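Local atomic coordinates of aldehyde dehydrogenase 12 (Zea mays, PDB entry 6D97), a protein that catalyses the NAD-dependent oxidation of L-glutamate gamma-semialdehyde to glutamate, the last step of proline catabolism in plants. Residues T125-F130 with Q144-V149; K132-V137 with N199-I204. All coordinates share one frame; numbering follows the deposited sequence.

Overall arrangement
Both contacts draw on helix 124-137, and their centres lie 9 Å apart. Contact 1 packs its first half against the next helix of the chain, 142-157; contact 2 packs its last turns against segment 199-204, which leads from strand 191-196 of the nucleotide-binding domain into helix 203-214. Glu148 ties them together: its OE1 takes probable hydrogen bonds from Leu202 N at 2.8 Å and Glu203 N at 2.9 Å, so helix 142-157 also grips the start of helix 203-214. Contact 1 lies away from the cofactor site. Contact 2 is nearer to it, with the side chain of Pro201 about 7 Å from that of the NAD-binding Thr196 and about 11 Å from the bound NAD.

Contact 1: residues T125-F130 with Q144-V149; sequences TVLDFF and QALAEV
Leu146 brings one methyl of its fork to the flank of Leu127: CD1 lies 4.1 Å from Leu127 CB. With CG anti to the backbone N (chi1 -174°), the Leu146 side chain reaches across to the neighbouring helix, although its CB does not point straight at it. This is the packing of two consecutive helices, 124-137 and 142-157, joined by a short turn and packed at a wide angle; the local axes come within 9.0 Å and run at 122° to each other, well short of antiparallel. Glu148 does not touch 125-130; its side chain lies on Ile134, further along the same helix, and its OE2 forms a salt bridge with Lys140 in the turn.

Val149 points at the partner helix and sets its two methyls against neighbours one turn apart. CG1, anti to the backbone N, lies mainly on Leu127, meeting its CD2 at 3.6 Å, the two side chains crossing obliquely. CG2 rests on Phe130 CB at 3.8 Å, touching the root of that side chain rather than its ring. The ring itself leads away to Met234 and Leu237 of helix 229-240, while Phe129 CD2 lies 3.8 Å above its plane, offset toward the rim, and Val126 CG1 sits at its edge. Leu121 of helix 105-121 packs on both Val149 and Phe130. An alanine in place of Val149 would take away both branches and is likely to leave a gap between Leu127 CD2 and Phe130 CB, with the Leu127 fork freer to turn.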
loop_
_atom_site.group_PDB
_atom_site.type_symbol
_atom_site.label_atom_id
_atom_site.label_comp_id
_atom_site.label_asym_id
_atom_site.label_seq_id
_atom_site.Cartn_x
_atom_site.Cartn_y
_atom_site.Cartn_z
ATOM N N THR A 125 -18.305 26.273 -21.974
ATOM C CA THR A 125 -18.164 27.718 -21.831
ATOM C C THR A 125 -17.239 28.085 -20.677
ATOM O O THR A 125 -16.592 29.136 -20.720
ATOM C CB THR A 125 -19.531 28.374 -21.640
ATOM O OG1 THR A 125 -20.184 27.807 -20.498
ATOM C CG2 THR A 125 -20.397 28.176 -22.879
ATOM N N VAL A 126 -17.156 27.241 -19.648
ATOM C CA VAL A 126 -16.260 27.535 -18.534
ATOM C C VAL A 126 -14.828 27.160 -18.888
ATOM O O VAL A 126 -13.883 27.881 -18.542
ATOM C CB VAL A 126 -16.741 26.824 -17.257
ATOM C CG1 VAL A 126 -15.828 27.162 -16.089
ATOM C CG2 VAL A 126 -18.183 27.204 -16.952
ATOM N N LEU A 127 -14.647 26.025 -19.574
ATOM C CA LEU A 127 -13.344 25.678 -20.133
ATOM C C LEU A 127 -12.806 26.817 -20.985
ATOM O O LEU A 127 -11.673 27.274 -20.797
ATOM C CB LEU A 127 -13.452 24.403 -20.977
ATOM C CG LEU A 127 -13.545 23.002 -20.375
ATOM C CD1 LEU A 127 -13.977 22.011 -21.441
ATOM C CD2 LEU A 127 -12.213 22.583 -19.780
ATOM N N ASP A 128 -13.620 27.290 -21.928
ATOM C CA ASP A 128 -13.184 28.352 -22.824
ATOM C C ASP A 128 -12.891 29.638 -22.060
ATOM O O ASP A 128 -11.916 30.337 -22.358
ATOM C CB ASP A 128 -14.251 28.578 -23.893
ATOM C CG ASP A 128 -13.858 29.639 -24.887
ATOM O OD1 ASP A 128 -12.921 29.398 -25.674
ATOM O OD2 ASP A 128 -14.487 30.714 -24.878
ATOM N N PHE A 129 -13.722 29.959 -21.066
ATOM C CA PHE A 129 -13.494 31.143 -20.244
ATOM C C PHE A 129 -12.112 31.111 -19.604
ATOM O O PHE A 129 -11.340 32.070 -19.712
ATOM C CB PHE A 129 -14.584 31.244 -19.174
ATOM C CG PHE A 129 -14.303 32.263 -18.109
ATOM C CD1 PHE A 129 -14.664 33.586 -18.286
ATOM C CD2 PHE A 129 -13.694 31.889 -16.920
ATOM C CE1 PHE A 129 -14.413 34.528 -17.306
ATOM C CE2 PHE A 129 -13.437 32.823 -15.935
ATOM C CZ PHE A 129 -13.798 34.146 -16.127
ATOM N N PHE A 130 -11.777 30.001 -18.944
ATOM C CA PHE A 130 -10.496 29.918 -18.250
ATOM C C PHE A 130 -9.333 29.835 -19.231
ATOM O O PHE A 130 -8.270 30.413 -18.985
ATOM C CB PHE A 130 -10.493 28.728 -17.293
ATOM C CG PHE A 130 -11.059 29.048 -15.940
ATOM C CD1 PHE A 130 -10.354 29.850 -15.055
ATOM C CD2 PHE A 130 -12.297 28.558 -15.556
ATOM C CE1 PHE A 130 -10.866 30.149 -13.810
ATOM C CE2 PHE A 130 -12.814 28.849 -14.310
ATOM C CZ PHE A 130 -12.099 29.649 -13.438
ATOM N N GLN A 144 -2.762 25.010 -25.487
ATOM C CA GLN A 144 -1.947 24.917 -24.278
ATOM C C GLN A 144 -2.706 25.440 -23.065
ATOM O O GLN A 144 -2.656 24.835 -21.987
ATOM C CB GLN A 144 -0.637 25.683 -24.456
ATOM C CG GLN A 144 0.350 25.038 -25.411
ATOM C CD GLN A 144 0.973 23.776 -24.847
ATOM O OE1 GLN A 144 1.184 23.659 -23.639
ATOM N NE2 GLN A 144 1.267 22.822 -25.721
ATOM N N ALA A 145 -3.412 26.566 -23.219
ATOM C CA ALA A 145 -4.227 27.092 -22.128
ATOM C C ALA A 145 -5.380 26.155 -21.796
ATOM O O ALA A 145 -5.734 25.986 -20.623
ATOM C CB ALA A 145 -4.758 28.479 -22.488
ATOM N N LEU A 146 -5.986 25.548 -22.818
ATOM C CA LEU A 146 -7.048 24.579 -22.576
ATOM C C LEU A 146 -6.517 23.366 -21.825
ATOM O O LEU A 146 -7.189 22.839 -20.930
ATOM C CB LEU A 146 -7.679 24.154 -23.903
ATOM C CG LEU A 146 -8.908 23.249 -23.827
ATOM C CD1 LEU A 146 -10.078 24.021 -23.247
ATOM C CD2 LEU A 146 -9.263 22.700 -25.200
ATOM N N ALA A 147 -5.308 22.914 -22.170
ATOM C CA ALA A 147 -4.727 21.757 -21.494
ATOM C C ALA A 147 -4.583 22.010 -20.002
ATOM O O ALA A 147 -4.726 21.088 -19.190
ATOM C CB ALA A 147 -3.372 21.407 -22.106
ATOM N N GLU A 148 -4.295 23.255 -19.619
ATOM C CA GLU A 148 -4.218 23.590 -18.202
ATOM C C GLU A 148 -5.566 23.395 -17.523
ATOM O O GLU A 148 -5.642 22.843 -16.420
ATOM C CB GLU A 148 -3.735 25.030 -18.030
ATOM C CG GLU A 148 -2.540 25.182 -17.111
ATOM C CD GLU A 148 -2.262 26.626 -16.746
ATOM O OE1 GLU A 148 -2.524 27.008 -15.582
ATOM O OE2 GLU A 148 -1.779 27.374 -17.624
ATOM N N VAL A 149 -6.645 23.826 -18.176
ATOM C CA VAL A 149 -7.969 23.663 -17.592
ATOM C C VAL A 149 -8.365 22.193 -17.563
ATOM O O VAL A 149 -9.001 21.725 -16.610
ATOM C CB VAL A 149 -8.998 24.509 -18.358
ATOM C CG1 VAL A 149 -10.272 24.626 -17.548
ATOM C CG2 VAL A 149 -8.424 25.880 -18.665
#

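Contact 2: residues K132-V137 with N199-I204; sequences KLIQRV and NFPLEI
The Asn-Phe-Pro turn that follows strand 191-196 of the Rossmann-type NAD-binding domain packs here, through Pro201 and Leu202, on Ile134 and Val137 at the end of helix 124-137. Ile134 supplies most of the contact from the helix, and its two branches separate. CG2, anti to the backbone N, meets the pyrrolidine of Pro201 at CD, 4.1 Å away. The longer branch is extended (chi2 170°) and carries CD1 to Leu202 CB at 4.0 Å, the two side chains crossing at about a right angle. One turn further along the helix, Val137 CG2 approaches Pro201 CG more loosely, at 4.4 Å, so the proline ring is met at two neighbouring carbons. Contact across the pair is wholly apolar, and all four touching residues are buried.

In the fold, this turn carries the chain from the middle strand of the five-stranded parallel sheet, whose end contributes the NAD-binding Thr196, into helix 203-214. Helix 229-240 of the same domain packs on the same residues, with Val230 against Pro201, Ile229 against Val137 and Met234 against Leu202. Polar groups border this apolar patch. The carbonyl oxygen of Asn199 is hydrogen-bonded to both Lys140 NZ and Ser138 OG, just beyond the helix end, and Asn199 ND2 bonds to the backbone oxygen of Gln326. Glu148 OE1 sits at the N-terminal end of helix 203-214, whose dipole would be expected to favour its negative charge.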
loop_
_atom_site.group_PDB
_atom_site.type_symbol
_atom_site.label_atom_id
_atom_site.label_comp_id
_atom_site.label_asym_id
_atom_site.label_seq_id
_atom_site.Cartn_x
_atom_site.Cartn_y
_atom_site.Cartn_z
ATOM N N LYS A 132 -9.189 31.222 -22.213
ATOM C CA LYS A 132 -8.977 32.564 -22.744
ATOM C C LYS A 132 -8.364 33.484 -21.700
ATOM O O LYS A 132 -7.471 34.274 -22.018
ATOM C CB LYS A 132 -10.293 33.147 -23.251
ATOM C CG LYS A 132 -10.407 33.198 -24.760
ATOM C CD LYS A 132 -11.486 32.256 -25.247
ATOM C CE LYS A 132 -11.753 32.451 -26.731
ATOM N NZ LYS A 132 -13.158 32.123 -27.094
ATOM N N LEU A 133 -8.839 33.408 -20.455
ATOM C CA LEU A 133 -8.283 34.248 -19.400
ATOM C C LEU A 133 -6.810 33.937 -19.167
ATOM O O LEU A 133 -6.002 34.850 -18.963
ATOM C CB LEU A 133 -9.081 34.072 -18.111
ATOM C CG LEU A 133 -8.822 35.113 -17.025
ATOM C CD1 LEU A 133 -8.989 36.510 -17.568
ATOM C CD2 LEU A 133 -9.770 34.892 -15.864
ATOM N N ILE A 134 -6.447 32.651 -19.182
ATOM C CA ILE A 134 -5.046 32.255 -19.055
ATOM C C ILE A 134 -4.220 32.888 -20.166
ATOM O O ILE A 134 -3.129 33.427 -19.934
ATOM C CB ILE A 134 -4.920 30.719 -19.071
ATOM C CG1 ILE A 134 -5.425 30.127 -17.755
ATOM C CG2 ILE A 134 -3.484 30.289 -19.343
ATOM C CD1 ILE A 134 -5.563 28.620 -17.792
ATOM N N GLN A 135 -4.743 32.837 -21.395
ATOM C CA GLN A 135 -4.038 33.384 -22.550
ATOM C C GLN A 135 -3.735 34.866 -22.398
ATOM O O GLN A 135 -2.680 35.329 -22.841
ATOM C CB GLN A 135 -4.862 33.170 -23.817
ATOM C CG GLN A 135 -4.670 31.845 -24.500
ATOM C CD GLN A 135 -5.315 31.816 -25.868
ATOM O OE1 GLN A 135 -6.537 31.818 -25.992
ATOM N NE2 GLN A 135 -4.493 31.798 -26.907
ATOM N N ARG A 136 -4.646 35.628 -21.794
ATOM C CA ARG A 136 -4.449 37.073 -21.731
ATOM C C ARG A 136 -3.318 37.461 -20.789
ATOM O O ARG A 136 -2.639 38.460 -21.021
ATOM C CB ARG A 136 -5.745 37.773 -21.317
ATOM C CG ARG A 136 -6.926 37.645 -22.283
ATOM C CD ARG A 136 -6.627 38.207 -23.666
ATOM N NE ARG A 136 -6.100 39.568 -23.618
ATOM C CZ ARG A 136 -6.845 40.666 -23.552
ATOM N NH1 ARG A 136 -8.166 40.582 -23.523
ATOM N NH2 ARG A 136 -6.265 41.855 -23.510
ATOM N N VAL A 137 -3.096 36.697 -19.728
ATOM C CA VAL A 137 -2.117 37.062 -18.713
ATOM C C VAL A 137 -0.821 36.272 -18.852
ATOM O O VAL A 137 0.257 36.816 -18.617
ATOM C CB VAL A 137 -2.719 36.910 -17.299
ATOM C CG1 VAL A 137 -3.813 37.922 -17.104
ATOM C CG2 VAL A 137 -3.260 35.505 -17.089
ATOM N N ASN A 199 3.590 31.154 -14.999
ATOM C CA ASN A 199 3.446 30.454 -16.272
ATOM C C ASN A 199 2.254 29.502 -16.304
ATOM O O ASN A 199 1.711 29.246 -17.384
ATOM C CB ASN A 199 4.740 29.717 -16.617
ATOM C CG ASN A 199 5.141 28.708 -15.569
ATOM O OD1 ASN A 199 4.908 28.899 -14.377
ATOM N ND2 ASN A 199 5.754 27.618 -16.013
ATOM N N PHE A 200 1.818 28.978 -15.159
ATOM C CA PHE A 200 0.609 28.156 -15.086
ATOM C C PHE A 200 -0.341 28.806 -14.089
ATOM O O PHE A 200 -0.362 28.442 -12.902
ATOM C CB PHE A 200 0.932 26.712 -14.704
ATOM C CG PHE A 200 1.638 25.943 -15.790
ATOM C CD1 PHE A 200 0.922 25.384 -16.840
ATOM C CD2 PHE A 200 3.015 25.783 -15.765
ATOM C CE1 PHE A 200 1.563 24.681 -17.843
ATOM C CE2 PHE A 200 3.663 25.078 -16.765
ATOM C CZ PHE A 200 2.937 24.529 -17.805
ATOM N N PRO A 201 -1.156 29.769 -14.530
ATOM C CA PRO A 201 -1.964 30.553 -13.582
ATOM C C PRO A 201 -3.096 29.774 -12.932
ATOM O O PRO A 201 -3.698 30.285 -11.977
ATOM C CB PRO A 201 -2.514 31.696 -14.451
ATOM C CG PRO A 201 -1.707 31.670 -15.721
ATOM C CD PRO A 201 -1.310 30.244 -15.914
ATOM N N LEU A 202 -3.415 28.575 -13.410
ATOM C CA LEU A 202 -4.502 27.781 -12.849
ATOM C C LEU A 202 -4.032 26.446 -12.297
ATOM O O LEU A 202 -4.311 26.127 -11.135
ATOM C CB LEU A 202 -5.586 27.546 -13.912
ATOM C CG LEU A 202 -6.767 26.683 -13.460
ATOM C CD1 LEU A 202 -7.610 27.439 -12.441
ATOM C CD2 LEU A 202 -7.610 26.251 -14.645
ATOM N N GLU A 203 -3.308 25.663 -13.100
ATOM C CA GLU A 203 -3.040 24.266 -12.765
ATOM C C GLU A 203 -2.240 24.136 -11.475
ATOM O O GLU A 203 -2.611 23.368 -10.580
ATOM C CB GLU A 203 -2.304 23.590 -13.921
ATOM C CG GLU A 203 -1.962 22.133 -13.684
ATOM C CD GLU A 203 -1.215 21.528 -14.857
ATOM O OE1 GLU A 203 -1.343 22.056 -15.982
ATOM O OE2 GLU A 203 -0.493 20.530 -14.657
ATOM N N ILE A 204 -1.134 24.865 -11.364
ATOM C CA ILE A 204 -0.255 24.730 -10.202
ATOM C C ILE A 204 -0.960 25.223 -8.940
ATOM O O ILE A 204 -1.063 24.457 -7.970
ATOM C CB ILE A 204 1.083 25.456 -10.419
ATOM C CG1 ILE A 204 1.870 24.811 -11.560
ATOM C CG2 ILE A 204 1.886 25.464 -9.132
ATOM C CD1 ILE A 204 3.130 25.562 -11.918
#